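Local coordinates for CADD-like protein of unknown function (Nostoc punctiforme, PDB 3B5O), which is of unknown function but resembles CADD, belongs to the heme-oxygenase-like group of all-helical proteins and may act as an oxidoreductase, at residues Ala36-Ile41 / Glu105-Ala110; Glu60-Lys65 / Asp136-Ala141; Thr142-Ala147 / Arg212-Ala217. All coordinates share one frame; numbering follows the deposited sequence. Where two conformers were deposited one is given.

Contact 1: Ala36-Ile41 / Glu105-Ala110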
ATOM      1  N   ALA A  36       6.141  20.742  -9.268  1.00 15.43           N
ATOM      2  CA  ALA A  36       5.966  19.607 -10.186  1.00 15.86           C
ATOM      3  C   ALA A  36       5.041  19.896 -11.359  1.00 16.15           C
ATOM      4  O   ALA A  36       4.016  20.546 -11.210  1.00 17.24           O
ATOM      5  CB  ALA A  36       5.436  18.386  -9.409  1.00 17.22           C
ATOM      6  N   SER A  37       5.379  19.339 -12.516  1.00 16.40           N
ATOM      7  CA  SER A  37       4.489  19.369 -13.660  1.00 18.33           C
ATOM      8  C   SER A  37       3.432  18.259 -13.576  1.00 16.53           C
ATOM      9  O   SER A  37       3.573  17.260 -12.826  1.00 16.72           O
ATOM     10  CB  SER A  37       5.297  19.229 -14.938  1.00 18.51           C
ATOM     11  OG  SER A  37       5.747  17.895 -15.072  1.00 19.88           O
ATOM     12  N   PHE A  38       2.371  18.421 -14.354  1.00 15.98           N
ATOM     13  CA  PHE A  38       1.339  17.405 -14.500  1.00 17.09           C
ATOM     14  C   PHE A  38       1.978  16.073 -14.866  1.00 16.47           C
ATOM     15  O   PHE A  38       1.676  15.039 -14.236  1.00 17.79           O
ATOM     16  CB  PHE A  38       0.342  17.809 -15.605  1.00 18.73           C
ATOM     17  CG  PHE A  38      -0.736  16.797 -15.844  1.00 19.22           C
ATOM     18  CD1 PHE A  38      -0.507  15.729 -16.715  1.00 22.98           C
ATOM     19  CD2 PHE A  38      -1.953  16.878 -15.190  1.00 20.28           C
ATOM     20  CE1 PHE A  38      -1.482  14.760 -16.917  1.00 23.43           C
ATOM     21  CE2 PHE A  38      -2.943  15.921 -15.409  1.00 22.32           C
ATOM     22  CZ  PHE A  38      -2.686  14.858 -16.279  1.00 21.72           C
ATOM     23  N   ALA A  39       2.893  16.104 -15.835  1.00 17.00           N
ATOM     24  CA  ALA A  39       3.541  14.862 -16.323  1.00 16.90           C
ATOM     25  C   ALA A  39       4.272  14.147 -15.194  1.00 17.37           C
ATOM     26  O   ALA A  39       4.296  12.914 -15.137  1.00 18.12           O
ATOM     27  CB  ALA A  39       4.516  15.159 -17.467  1.00 18.23           C
ATOM     28  N   GLN A  40       4.917  14.913 -14.327  1.00 16.45           N
ATOM     29  CA  GLN A  40       5.693  14.318 -13.242  1.00 15.87           C
ATOM     30  C   GLN A  40       4.821  13.634 -12.201  1.00 15.63           C
ATOM     31  O   GLN A  40       5.159  12.550 -11.721  1.00 15.57           O
ATOM     32  CB  GLN A  40       6.618  15.372 -12.610  1.00 16.97           C
ATOM     33  CG  GLN A  40       7.747  15.758 -13.532  1.00 18.52           C
ATOM     34  CD  GLN A  40       8.504  16.998 -13.100  1.00 18.74           C
ATOM     35  OE1 GLN A  40       7.924  17.906 -12.498  1.00 20.64           O
ATOM     36  NE2 GLN A  40       9.798  17.041 -13.397  1.00 19.70           N
ATOM     37  N   ILE A  41       3.695  14.240 -11.843  1.00 14.43           N
ATOM     38  CA  ILE A  41       2.773  13.633 -10.880  1.00 15.48           C
ATOM     39  C   ILE A  41       1.997  12.473 -11.538  1.00 15.05           C
ATOM     40  O   ILE A  41       1.703  11.470 -10.897  1.00 16.19           O
ATOM     41  CB  ILE A  41       1.860  14.678 -10.201  1.00 15.82           C
ATOM     42  CG1 ILE A  41       2.728  15.733  -9.504  1.00 15.75           C
ATOM     43  CG2 ILE A  41       0.895  14.038  -9.204  1.00 16.72           C
ATOM     44  CD1 ILE A  41       3.797  15.184  -8.539  1.00 16.67           C
ATOM     45  N   GLU A 105      -9.948   7.424 -17.590  1.00 28.74           N
ATOM     46  CA  GLU A 105     -11.180   8.171 -17.921  1.00 29.73           C
ATOM     47  C   GLU A 105     -11.059   9.636 -17.525  1.00 30.30           C
ATOM     48  O   GLU A 105     -11.453  10.533 -18.276  1.00 32.24           O
ATOM     49  CB  GLU A 105     -12.395   7.568 -17.211  1.00 30.12           C
ATOM     50  CG  GLU A 105     -13.713   8.316 -17.465  1.00 32.68           C
ATOM     51  CD  GLU A 105     -14.839   7.881 -16.543  1.00 37.26           C
ATOM     52  OE1 GLU A 105     -14.774   6.763 -15.975  1.00 47.15           O
ATOM     53  OE2 GLU A 105     -15.800   8.668 -16.371  1.00 45.03           O
ATOM     54  N   GLY A 106     -10.512   9.873 -16.340  1.00 28.86           N
ATOM     55  CA  GLY A 106     -10.403  11.224 -15.805  1.00 29.04           C
ATOM     56  C   GLY A 106      -9.306  12.057 -16.426  1.00 29.18           C
ATOM     57  O   GLY A 106      -9.509  13.252 -16.670  1.00 29.82           O
ATOM     58  N   LEU A 107      -8.155  11.450 -16.703  1.00 28.80           N
ATOM     59  CA  LEU A 107      -6.942  12.181 -17.059  1.00 29.50           C
ATOM     60  C   LEU A 107      -6.326  11.846 -18.409  1.00 32.05           C
ATOM     61  O   LEU A 107      -5.422  12.559 -18.863  1.00 34.64           O
ATOM     62  CB  LEU A 107      -5.868  11.919 -15.996  1.00 28.94           C
ATOM     63  CG  LEU A 107      -6.246  12.255 -14.560  1.00 27.67           C
ATOM     64  CD1 LEU A 107      -5.148  11.762 -13.612  1.00 29.31           C
ATOM     65  CD2 LEU A 107      -6.473  13.769 -14.399  1.00 28.65           C
ATOM     66  N   GLY A 108      -6.762  10.762 -19.040  1.00 31.41           N
ATOM     67  CA  GLY A 108      -6.057  10.251 -20.206  1.00 33.90           C
ATOM     68  C   GLY A 108      -4.676   9.725 -19.829  1.00 35.47           C
ATOM     69  O   GLY A 108      -3.782   9.650 -20.671  1.00 37.79           O
ATOM     70  N   VAL A 109      -4.507   9.367 -18.557  1.00 35.25           N
ATOM     71  CA  VAL A 109      -3.257   8.795 -18.067  1.00 34.85           C
ATOM     72  C   VAL A 109      -3.452   7.295 -18.086  1.00 32.91           C
ATOM     73  O   VAL A 109      -4.258   6.760 -17.328  1.00 32.73           O
ATOM     74  CB  VAL A 109      -2.908   9.273 -16.636  1.00 33.53           C
ATOM     75  CG1 VAL A 109      -1.707   8.494 -16.068  1.00 34.23           C
ATOM     76  CG2 VAL A 109      -2.609  10.764 -16.636  1.00 35.85           C
ATOM     77  N   ALA A 110      -2.731   6.643 -18.987  1.00 33.02           N
ATOM     78  CA  ALA A 110      -2.739   5.193 -19.094  1.00 32.09           C
ATOM     79  C   ALA A 110      -1.755   4.639 -18.067  1.00 31.68           C
ATOM     80  O   ALA A 110      -0.611   5.108 -18.019  1.00 31.48           O
ATOM     81  CB  ALA A 110      -2.321   4.785 -20.496  1.00 33.17           C
TER
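Phe38 reaches across to Leu107 and Val109 where the start of helix 38-68, closed by a capping box, lies beside the end of helix 95-107 at one end of this all-helical, heme-oxygenase-like fold. Following the first segment from its loop end, Ser37 is the N-cap. Ser37 OG accepts from the backbone N of Gln40 at 3.2 Å. The return leg of the box runs from Ser37 N to Gln40 OE1 at 2.9 Å and is nearly straight, with an N-H...O angle of 171°, although the donor is tilted 24° from the carbonyl plane of the amide. The first turn is thereby closed on itself. At the other end of that amide, NE2 bonds to Ser232 OG, so both its polar atoms are engaged and its rotation is fixed.

Phe38 makes every contact between the segments. Its CG is anti to the backbone N (chi1 179°), which throws the ring out from the helix and lets it span two backbones whose nearest CA atoms, those of Phe38 and Leu107, are 10.1 Å apart. Phe38 CE2 meets Leu107 CD2 at 4.3 Å, the methyl lying at the ring's edge, near its plane. With only a few apolar touches, the join is light. Ile41, one turn on, packs instead against Trp162 and Leu163; Leu163 of helix 135-163 also touches Phe38 and Leu107, bridging the two helix ends. Just past helix 95-107, Gly108 leaves the helical path with a positive phi, and the chain then brings in Val109, which also rests on Ala42 and Gln46. Val109 CG2 approaches the Phe38 ring obliquely, 4.1 Å from CZ and 4.2 Å from CE1.

Contact 2: Glu60-Lys65 / Asp136-Ala141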
ATOM      1  N   GLU A  60      -1.457 -13.265  -1.056  1.00 12.44           N
ATOM      2  CA  GLU A  60      -1.502 -14.695  -1.311  1.00 12.69           C
ATOM      3  C   GLU A  60      -0.343 -15.429  -0.683  1.00 11.53           C
ATOM      4  O   GLU A  60      -0.512 -16.512  -0.118  1.00 12.96           O
ATOM      5  CB  GLU A  60      -1.600 -14.972  -2.804  1.00 14.60           C
ATOM      6  CG  GLU A  60      -1.533 -16.429  -3.206  1.00 15.80           C
ATOM      7  CD  GLU A  60      -2.615 -17.309  -2.671  1.00 18.94           C
ATOM      8  OE1 GLU A  60      -3.660 -16.812  -2.235  1.00 19.05           O
ATOM      9  OE2 GLU A  60      -2.409 -18.544  -2.755  1.00 20.85           O
ATOM     10  N   LEU A  61       0.855 -14.876  -0.773  1.00 11.50           N
ATOM     11  CA  LEU A  61       1.999 -15.505  -0.114  1.00 11.52           C
ATOM     12  C   LEU A  61       1.797 -15.554   1.395  1.00 11.58           C
ATOM     13  O   LEU A  61       2.120 -16.555   2.049  1.00 12.78           O
ATOM     14  CB  LEU A  61       3.290 -14.793  -0.454  1.00 11.03           C
ATOM     15  CG  LEU A  61       3.734 -14.834  -1.911  1.00 11.11           C
ATOM     16  CD1 LEU A  61       5.056 -14.073  -2.089  1.00 13.08           C
ATOM     17  CD2 LEU A  61       3.843 -16.274  -2.413  1.00 13.90           C
ATOM     18  N   ALA A  62       1.257 -14.485   1.967  1.00 12.00           N
ATOM     19  CA  ALA A  62       0.972 -14.465   3.407  1.00 11.34           C
ATOM     20  C   ALA A  62      -0.095 -15.500   3.775  1.00 12.66           C
ATOM     21  O   ALA A  62       0.009 -16.160   4.817  1.00 13.56           O
ATOM     22  CB  ALA A  62       0.515 -13.061   3.842  1.00 13.11           C
ATOM     23  N   ARG A  63      -1.101 -15.656   2.917  1.00 12.96           N
ATOM     24  CA  ARG A  63      -2.140 -16.658   3.142  1.00 14.09           C
ATOM     25  C   ARG A  63      -1.520 -18.048   3.226  1.00 14.39           C
ATOM     26  O   ARG A  63      -1.865 -18.856   4.098  1.00 15.18           O
ATOM     27  CB  ARG A  63      -3.183 -16.583   2.034  1.00 14.97           C
ATOM     28  CG  ARG A  63      -4.388 -17.499   2.284  1.00 15.56           C
ATOM     29  CD  ARG A  63      -5.309 -17.568   1.082  1.00 17.31           C
ATOM     30  NE  ARG A  63      -4.717 -18.307  -0.024  1.00 18.79           N
ATOM     31  CZ  ARG A  63      -4.684 -19.630  -0.120  1.00 21.78           C
ATOM     32  NH1 ARG A  63      -5.222 -20.394   0.818  1.00 24.79           N
ATOM     33  NH2 ARG A  63      -4.103 -20.190  -1.155  1.00 23.09           N
ATOM     34  N   ARG A  64      -0.596 -18.334   2.320  1.00 15.04           N
ATOM     35  CA  ARG A  64       0.064 -19.632   2.303  1.00 15.53           C
ATOM     36  C   ARG A  64       0.951 -19.840   3.522  1.00 15.47           C
ATOM     37  O   ARG A  64       1.024 -20.947   4.069  1.00 17.49           O
ATOM     38  CB  ARG A  64       0.860 -19.791   1.012  1.00 16.71           C
ATOM     39  CG  ARG A  64      -0.047 -19.892  -0.193  1.00 17.52           C
ATOM     40  CD  ARG A  64       0.660 -19.755  -1.542  1.00 19.27           C
ATOM     41  NE  ARG A  64      -0.335 -20.129  -2.535  1.00 22.06           N
ATOM     42  CZ  ARG A  64      -0.542 -21.373  -2.979  1.00 17.61           C
ATOM     43  NH1 ARG A  64       0.282 -22.386  -2.686  1.00 21.44           N
ATOM     44  NH2 ARG A  64      -1.539 -21.564  -3.782  1.00 22.02           N
ATOM     45  N   LYS A  65       1.620 -18.779   3.960  1.00 14.81           N
ATOM     46  CA  LYS A  65       2.416 -18.858   5.190  1.00 15.46           C
ATOM     47  C   LYS A  65       1.508 -19.163   6.386  1.00 14.56           C
ATOM     48  O   LYS A  65       1.844 -19.981   7.250  1.00 17.02           O
ATOM     49  CB  LYS A  65       3.181 -17.560   5.428  1.00 16.22           C
ATOM     50  CG  LYS A  65       4.356 -17.374   4.517  1.00 18.43           C
ATOM     51  CD  LYS A  65       5.598 -18.165   4.949  1.00 19.68           C
ATOM     52  CE  LYS A  65       6.682 -18.057   3.907  1.00 22.35           C
ATOM     53  NZ  LYS A  65       7.963 -18.691   4.376  1.00 25.17           N
ATOM     54  N   ASP A 136       5.204 -15.238  11.496  1.00 17.49           N
ATOM     55  CA  ASP A 136       4.973 -14.071  12.346  1.00 18.15           C
ATOM     56  C   ASP A 136       5.470 -12.770  11.699  1.00 16.11           C
ATOM     57  O   ASP A 136       4.780 -11.762  11.717  1.00 16.40           O
ATOM     58  CB  ASP A 136       5.595 -14.287  13.729  1.00 20.75           C
ATOM     59  CG  ASP A 136       5.135 -15.584  14.364  1.00 23.97           C
ATOM     60  OD1 ASP A 136       5.739 -16.634  14.041  1.00 28.40           O
ATOM     61  OD2 ASP A 136       4.157 -15.554  15.157  1.00 26.19           O
ATOM     62  N   TYR A 137       6.643 -12.842  11.109  1.00 15.81           N
ATOM     63  CA  TYR A 137       7.251 -11.714  10.430  1.00 14.41           C
ATOM     64  C   TYR A 137       6.435 -11.348   9.219  1.00 13.76           C
ATOM     65  O   TYR A 137       6.172 -10.171   8.964  1.00 13.78           O
ATOM     66  CB  TYR A 137       8.653 -12.098  10.015  1.00 15.82           C
ATOM     67  CG  TYR A 137       9.529 -11.005   9.467  1.00 15.20           C
ATOM     68  CD1 TYR A 137       9.451 -10.623   8.130  1.00 14.98           C
ATOM     69  CD2 TYR A 137      10.491 -10.377  10.259  1.00 14.86           C
ATOM     70  CE1 TYR A 137      10.280  -9.676   7.609  1.00 14.87           C
ATOM     71  CE2 TYR A 137      11.332  -9.428   9.740  1.00 16.46           C
ATOM     72  CZ  TYR A 137      11.231  -9.069   8.408  1.00 14.87           C
ATOM     73  OH  TYR A 137      12.086  -8.132   7.879  1.00 16.92           O
ATOM     74  N   VAL A 138       6.040 -12.363   8.448  1.00 13.54           N
ATOM     75  CA  VAL A 138       5.254 -12.114   7.223  1.00 12.53           C
ATOM     76  C   VAL A 138       3.924 -11.462   7.565  1.00 12.95           C
ATOM     77  O   VAL A 138       3.472 -10.549   6.863  1.00 13.35           O
ATOM     78  CB  VAL A 138       5.051 -13.408   6.413  1.00 12.83           C
ATOM     79  CG1 VAL A 138       4.081 -13.174   5.239  1.00 15.06           C
ATOM     80  CG2 VAL A 138       6.399 -13.914   5.924  1.00 14.48           C
ATOM     81  N   LEU A 139       3.266 -11.919   8.627  1.00 13.69           N
ATOM     82  CA  LEU A 139       1.999 -11.308   9.005  1.00 13.45           C
ATOM     83  C   LEU A 139       2.176  -9.896   9.549  1.00 13.64           C
ATOM     84  O   LEU A 139       1.279  -9.090   9.426  1.00 14.03           O
ATOM     85  CB  LEU A 139       1.209 -12.208   9.975  1.00 14.17           C
ATOM     86  CG  LEU A 139       0.159 -13.076   9.277  1.00 16.05           C
ATOM     87  CD1 LEU A 139      -0.955 -12.229   8.682  1.00 17.75           C
ATOM     88  CD2 LEU A 139       0.768 -13.960   8.206  1.00 17.47           C
ATOM     89  N   GLY A 140       3.334  -9.598  10.150  1.00 13.05           N
ATOM     90  CA  GLY A 140       3.631  -8.223  10.512  1.00 12.64           C
ATOM     91  C   GLY A 140       3.703  -7.322   9.290  1.00 13.22           C
ATOM     92  O   GLY A 140       3.176  -6.212   9.289  1.00 12.68           O
ATOM     93  N   ALA A 141       4.420  -7.775   8.273  1.00 12.57           N
ATOM     94  CA  ALA A 141       4.486  -7.013   7.021  1.00 13.00           C
ATOM     95  C   ALA A 141       3.094  -6.866   6.391  1.00 12.04           C
ATOM     96  O   ALA A 141       2.752  -5.822   5.808  1.00 12.87           O
ATOM     97  CB  ALA A 141       5.451  -7.672   6.051  1.00 13.19           C
TER
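Val138 packs against Ala62 and Lys65 where helices 38-68 and 135-163 run nearly antiparallel in the helical bundle, their local axes 9.5 Å apart at 147°. Along the second segment, Val138 comes first. Its CG1, anti to the backbone N (chi1 173°), presses on Ala62 at 3.8 Å from CB, while Val138 CG2 lies 4.3 Å from CG of Lys65. That lysine starts toward helix 135-163, but its chain bends away and NZ bonds to Arg133 O. Leu139 follows, reaching round from the flank until its CD2 sits 4.1 Å from Ala62 O. The small alanine thus lies against two branched side chains, in a buried seam that Leu78 and Phe131 help to close.

Glu60, Arg63 and Arg64 lie away from this seam, in a salt-bridge network. Arg63 grips the Glu60 carboxylate side-on, NE to OE1 at 2.9 Å and 175°, and NH2 to OE2; both bonds come on the syn side, the one to OE1 well out of the carboxylate plane, and together they restrict the group's rotation. Arg64 NE takes the anti side of Glu60 OE2, 2.6 Å from that oxygen.

Contact 3: Thr142-Ala147 / Arg212-Ala217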
ATOM      1  N   THR A 142       2.294  -7.923   6.482  1.00 12.44           N
ATOM      2  CA  THR A 142       0.950  -7.894   5.945  1.00 13.15           C
ATOM      3  C   THR A 142       0.079  -6.913   6.737  1.00 13.47           C
ATOM      4  O   THR A 142      -0.710  -6.161   6.169  1.00 14.42           O
ATOM      5  CB  THR A 142       0.348  -9.318   5.952  1.00 13.54           C
ATOM      6  OG1 THR A 142       1.209 -10.204   5.240  1.00 14.23           O
ATOM      7  CG2 THR A 142      -1.053  -9.352   5.312  1.00 15.32           C
ATOM      8  N   TYR A 143       0.244  -6.890   8.059  1.00 13.70           N
ATOM      9  CA  TYR A 143      -0.488  -5.935   8.871  1.00 14.08           C
ATOM     10  C   TYR A 143      -0.058  -4.498   8.537  1.00 14.29           C
ATOM     11  O   TYR A 143      -0.865  -3.590   8.597  1.00 15.39           O
ATOM     12  CB  TYR A 143      -0.326  -6.266  10.368  1.00 16.19           C
ATOM     13  CG  TYR A 143      -1.178  -5.385  11.239  1.00 15.26           C
ATOM     14  CD1 TYR A 143      -2.553  -5.433  11.142  1.00 18.27           C
ATOM     15  CD2 TYR A 143      -0.623  -4.458  12.096  1.00 15.19           C
ATOM     16  CE1 TYR A 143      -3.357  -4.595  11.893  1.00 19.84           C
ATOM     17  CE2 TYR A 143      -1.422  -3.611  12.838  1.00 17.49           C
ATOM     18  CZ  TYR A 143      -2.777  -3.679  12.727  1.00 20.07           C
ATOM     19  OH  TYR A 143      -3.561  -2.834  13.490  1.00 22.44           O
ATOM     20  N   ALA A 144       1.199  -4.301   8.161  1.00 12.97           N
ATOM     21  CA  ALA A 144       1.653  -2.989   7.710  1.00 13.10           C
ATOM     22  C   ALA A 144       0.892  -2.497   6.471  1.00 14.41           C
ATOM     23  O   ALA A 144       0.639  -1.303   6.346  1.00 15.01           O
ATOM     24  CB  ALA A 144       3.134  -2.964   7.476  1.00 13.67           C
ATOM     25  N   ILE A 145       0.536  -3.404   5.574  1.00 14.98           N
ATOM     26  CA  ILE A 145      -0.292  -3.040   4.426  1.00 16.16           C
ATOM     27  C   ILE A 145      -1.629  -2.509   4.914  1.00 17.29           C
ATOM     28  O   ILE A 145      -2.107  -1.479   4.434  1.00 18.25           O
ATOM     29  CB  ILE A 145      -0.555  -4.238   3.484  1.00 19.60           C
ATOM     30  CG1 ILE A 145       0.738  -4.831   2.931  1.00 21.66           C
ATOM     31  CG2 ILE A 145      -1.489  -3.830   2.329  1.00 19.73           C
ATOM     32  CD1 ILE A 145       0.497  -6.211   2.224  1.00 23.95           C
ATOM     33  N   GLU A 146      -2.237  -3.202   5.872  0.50 16.69           N
ATOM     34  CA  GLU A 146      -3.511  -2.752   6.441  0.50 18.13           C
ATOM     35  C   GLU A 146      -3.377  -1.393   7.146  0.50 17.35           C
ATOM     36  O   GLU A 146      -4.221  -0.512   6.976  0.50 19.03           O
ATOM     37  CB  GLU A 146      -4.105  -3.806   7.396  0.50 18.40           C
ATOM     38  CG  GLU A 146      -5.317  -3.304   8.181  0.50 17.41           C
ATOM     39  CD  GLU A 146      -5.958  -4.347   9.060  0.50 21.60           C
ATOM     40  OE1 GLU A 146      -5.837  -5.548   8.749  0.50 26.41           O
ATOM     41  OE2 GLU A 146      -6.606  -3.958  10.055  0.50 25.76           O
ATOM     42  N   ALA A 147      -2.332  -1.232   7.947  1.00 16.24           N
ATOM     43  CA  ALA A 147      -2.140  -0.003   8.723  1.00 16.79           C
ATOM     44  C   ALA A 147      -1.874   1.215   7.841  1.00 16.35           C
ATOM     45  O   ALA A 147      -2.273   2.330   8.170  1.00 18.21           O
ATOM     46  CB  ALA A 147      -1.001  -0.185   9.714  1.00 17.80           C
ATOM     47  N   ARG A 212       7.878  -3.183  10.699  1.00 12.97           N
ATOM     48  CA  ARG A 212       8.875  -2.139  10.535  1.00 13.19           C
ATOM     49  C   ARG A 212       9.527  -2.227   9.153  1.00 12.50           C
ATOM     50  O   ARG A 212       9.718  -1.218   8.468  1.00 12.79           O
ATOM     51  CB  ARG A 212       9.955  -2.307  11.601  1.00 14.55           C
ATOM     52  CG  ARG A 212      11.131  -1.373  11.465  1.00 16.19           C
ATOM     53  CD  ARG A 212      10.756   0.041  11.784  1.00 16.08           C
ATOM     54  NE  ARG A 212      10.650   0.202  13.227  1.00 16.75           N
ATOM     55  CZ  ARG A 212      10.679   1.367  13.862  1.00 17.29           C
ATOM     56  NH1 ARG A 212      10.747   2.519  13.198  1.00 17.97           N
ATOM     57  NH2 ARG A 212      10.628   1.367  15.181  1.00 17.42           N
ATOM     58  N   ALA A 213       9.897  -3.443   8.747  1.00 12.67           N
ATOM     59  CA  ALA A 213      10.598  -3.616   7.482  1.00 11.75           C
ATOM     60  C   ALA A 213       9.714  -3.170   6.322  1.00 12.84           C
ATOM     61  O   ALA A 213      10.182  -2.554   5.361  1.00 12.95           O
ATOM     62  CB  ALA A 213      11.041  -5.059   7.283  1.00 14.03           C
HETATM   63  N   MSE A 214       8.432  -3.483   6.409  1.00 11.89           N
HETATM   64  CA  MSE A 214       7.510  -3.131   5.334  1.00 11.40           C
HETATM   65  C   MSE A 214       7.317  -1.628   5.225  1.00 12.14           C
HETATM   66  O   MSE A 214       7.374  -1.061   4.135  1.00 12.48           O
HETATM   67  CB  MSE A 214       6.181  -3.843   5.541  1.00 11.92           C
HETATM   68  CG  MSE A 214       5.175  -3.610   4.456  1.00 12.83           C
HETATM   69 SE   MSE A 214       5.748  -4.302   2.743  0.75 14.61          SE
HETATM   70  CE  MSE A 214       4.095  -4.438   1.854  1.00 21.92           C
ATOM     71  N   ILE A 215       7.038  -0.966   6.342  1.00 12.23           N
ATOM     72  CA  ILE A 215       6.831   0.489   6.298  1.00 12.39           C
ATOM     73  C   ILE A 215       8.109   1.212   5.896  1.00 12.15           C
ATOM     74  O   ILE A 215       8.062   2.212   5.192  1.00 12.55           O
ATOM     75  CB  ILE A 215       6.149   1.069   7.575  1.00 13.21           C
ATOM     76  CG1 ILE A 215       7.049   0.950   8.815  1.00 13.69           C
ATOM     77  CG2 ILE A 215       4.766   0.430   7.761  1.00 15.47           C
ATOM     78  CD1 ILE A 215       6.449   1.632  10.055  1.00 15.26           C
ATOM     79  N   ASP A 216       9.268   0.698   6.310  1.00 12.22           N
ATOM     80  CA  ASP A 216      10.544   1.282   5.893  1.00 13.65           C
ATOM     81  C   ASP A 216      10.698   1.171   4.379  1.00 13.49           C
ATOM     82  O   ASP A 216      11.109   2.125   3.718  1.00 13.39           O
ATOM     83  CB  ASP A 216      11.729   0.613   6.596  1.00 13.77           C
ATOM     84  CG  ASP A 216      11.929   1.051   8.031  1.00 18.43           C
ATOM     85  OD1 ASP A 216      11.393   2.082   8.432  1.00 19.19           O
ATOM     86  OD2 ASP A 216      12.671   0.332   8.747  1.00 18.57           O
ATOM     87  N   ALA A 217      10.364   0.009   3.823  1.00 12.21           N
ATOM     88  CA  ALA A 217      10.512  -0.212   2.381  1.00 11.70           C
ATOM     89  C   ALA A 217       9.572   0.708   1.599  1.00 11.30           C
ATOM     90  O   ALA A 217       9.947   1.290   0.553  1.00 11.99           O
ATOM     91  CB  ALA A 217      10.254  -1.678   2.029  1.00 14.02           C
TER
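Ala144 and Met214 meet where helices 135-163 and 204-230 cross in the interior of the bundle, at a local angle of -52°, a value compatible with ridges-into-grooves packing. The axes approach to 8.5 Å, close for two helices, and a single methyl group stands at the crossing.

The contact itself is wholly apolar. Ala144 CB sits against the base of the selenomethionine at position 214, 3.7 Å from its CG, and has Ile215 CG2 at 3.8 Å as a second neighbour. One methyl is therefore touched by two consecutive residues of the facing helix. The tighter touch is one residue further on: Met214 CE closes on Ile145 CG1 at 3.5 Å, with Ile145 CD1 at 4.0 Å. The Met214 chain leaves with CG anti to the backbone N (chi1 -177°) and then bends at chi2 (64°), which brings its end to Ile145; the two side chains cross at a slant, with the terminal methyl CE lying on Ile145 CG1. Phe51 and Leu55 of helix 38-68, together with Val127 of helix 118-131, also press on Met214, making it a meeting point of four helices.

Hydrogen bonds here run to partners beyond the two segments. The buried Thr142 OG1 is satisfied within its own helix by Val138 O, while Tyr19 OH is bonded to both Arg212 NH1 and Asp216 OD1, tying together two residues of helix 204-230 that stand four apart.

In the fold
Contacts 2 and 3 form one continuous core, while contact 1 stands apart at an end of the molecule. The centres of contacts 2 and 3 are 11 Å apart; they occupy successive turns of helix 135-163 and touch directly, Ala62 CB packing 3.3 Å from Thr142 OG1 without a bond. Contact 1 shares helix 38-68 with contact 2, yet their centres are 34 Å apart, on opposite sides of the chain's centre. From contact 1 to contact 3 the nearest atoms are about 17 Å apart. Along the sequence contacts 1 and 2 interleave, and contact 3 opens after both close. Long helices 38-68 and 135-163 thus tie distant parts into one bundle.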